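Local coordinates for aminopeptidase (Aneurinibacillus sp. AM-1, PDB 5IB9), which probably acts as a zinc-dependent aminopeptidase, a metalloexopeptidase of the M28 family that carries a protease-associated domain, at residues A[212-215]-A[216-220]. Sequence-based numbering, arbitrary orientation.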
# COMPACT_ATOMS: atom_id res chain seq x y z
N PRO A 212 25.49 -7.25 -12.06
CA PRO A 212 26.61 -8.17 -12.16
C PRO A 212 27.45 -7.85 -13.37
O PRO A 212 26.94 -7.42 -14.34
CB PRO A 212 25.95 -9.54 -12.28
CG PRO A 212 24.61 -9.32 -12.59
CD PRO A 212 24.23 -7.96 -12.27
N ASP A 213 28.74 -7.98 -13.21
CA ASP A 213 29.71 -7.62 -14.24
C ASP A 213 30.74 -8.71 -14.54
O ASP A 213 31.78 -8.41 -15.00
CB ASP A 213 30.34 -6.30 -13.93
CG ASP A 213 31.11 -6.31 -12.65
OD1 ASP A 213 31.00 -7.21 -11.88
OD2 ASP A 213 31.84 -5.38 -12.48
N ALA A 214 30.40 -9.95 -14.29
CA ALA A 214 31.29 -11.09 -14.48
C ALA A 214 31.10 -11.86 -15.81
O ALA A 214 31.45 -13.00 -15.92
CB ALA A 214 31.22 -12.04 -13.29
N ASN A 215 30.42 -11.26 -16.75
CA ASN A 215 30.26 -11.88 -18.08
C ASN A 215 29.63 -13.27 -18.00
O ASN A 215 28.51 -13.41 -17.62
CB ASN A 215 31.58 -11.79 -18.87
CG ASN A 215 31.41 -12.05 -20.35
OD1 ASN A 215 30.53 -11.52 -21.01
ND2 ASN A 215 32.31 -12.86 -20.88
N LYS A 216 30.33 -14.28 -18.49
CA LYS A 216 29.74 -15.61 -18.62
C LYS A 216 29.41 -16.26 -17.29
O LYS A 216 28.64 -17.16 -17.22
CB LYS A 216 30.58 -16.53 -19.50
CG LYS A 216 30.38 -16.21 -20.97
CD LYS A 216 31.22 -17.07 -21.91
CE LYS A 216 30.66 -16.99 -23.33
NZ LYS A 216 31.67 -17.27 -24.40
N LYS A 217 30.07 -15.80 -16.27
CA LYS A 217 29.80 -16.30 -14.95
C LYS A 217 28.58 -15.66 -14.29
O LYS A 217 28.19 -16.11 -13.27
CB LYS A 217 30.99 -16.09 -14.03
CG LYS A 217 32.14 -16.95 -14.36
CD LYS A 217 33.06 -16.99 -13.22
CE LYS A 217 34.03 -18.12 -13.38
NZ LYS A 217 34.79 -17.85 -14.61
N ASN A 218 27.99 -14.65 -14.89
CA ASN A 218 26.86 -14.00 -14.24
C ASN A 218 25.69 -14.93 -13.96
O ASN A 218 25.37 -15.75 -14.75
CB ASN A 218 26.37 -12.82 -15.08
CG ASN A 218 27.25 -11.61 -14.98
OD1 ASN A 218 28.02 -11.46 -14.09
ND2 ASN A 218 27.05 -10.70 -15.87
N THR A 219 25.09 -14.77 -12.78
CA THR A 219 23.95 -15.52 -12.36
C THR A 219 22.79 -14.50 -12.46
O THR A 219 22.99 -13.28 -12.71
CB THR A 219 24.04 -16.03 -10.90
OG1 THR A 219 23.80 -14.92 -10.04
CG2 THR A 219 25.38 -16.66 -10.54
N ASN A 220 21.61 -15.07 -12.24
CA ASN A 220 20.32 -14.38 -12.08
C ASN A 220 20.00 -14.02 -10.68
O ASN A 220 18.97 -13.38 -10.47
CB ASN A 220 19.15 -15.33 -12.56
CG ASN A 220 19.15 -15.53 -14.05
OD1 ASN A 220 18.87 -16.65 -14.55
ND2 ASN A 220 19.50 -14.45 -14.78
O HOH W 1 28.97 -8.80 -17.45
O HOH W 2 33.21 -14.50 -19.02
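Asn218 folds its side-chain amide back into the bend of the chain, where OD1 accepts a bent hydrogen bond (141°) from Ala214, N to OD1 2.8 Å. With CG anti to the carbonyl carbon and beside the backbone N (chi1 -77°), the carboxamide lies across the mouth of the turn; the donor is tilted 22° from the plane of the amide. This illustrates how a side-chain carbonyl can give a backbone N-H an acceptor across a bend. Packing is tight round that oxygen: Pro212 lays CB 3.4 Å from Asn218 OD1, and Ala214 CB lies 3.3 Å from the same OD1. Two backbone bonds close the bend itself. A type II' turn, Lys217 N to Ala214 O at 3.1 Å, with positive phi at Asn215, runs straight into a type I turn, Asn218 N to Asn215 O at 3.0 Å. With an alanine at Asn218, the Ala214 amide would probably lose its acceptor and the weak ND2 link to the water on Asn215 N would go too.

The outer side is looser and wet. One water accepts from Asn215 N and, weakly, from Asn218 ND2; another accepts from Asn215 ND2 and Lys216 N. The Asn215 side chain runs alongside that of Lys216, whose extended chain leads away, as does the end of Lys217. Nearer the strands, Asp213 OD2 makes a salt bridge with Lys259 NZ, OD1 accepts from Thr260 N, and Thr219 OG1 hydrogen-bonds Asp261 O, tying this surface connection between strands 187-210 and 222-228 to the loop before strand 263-269. Far from the zinc sites, the chemistry implies a turn shaped by its own amides, with its charged lysines left to the surface.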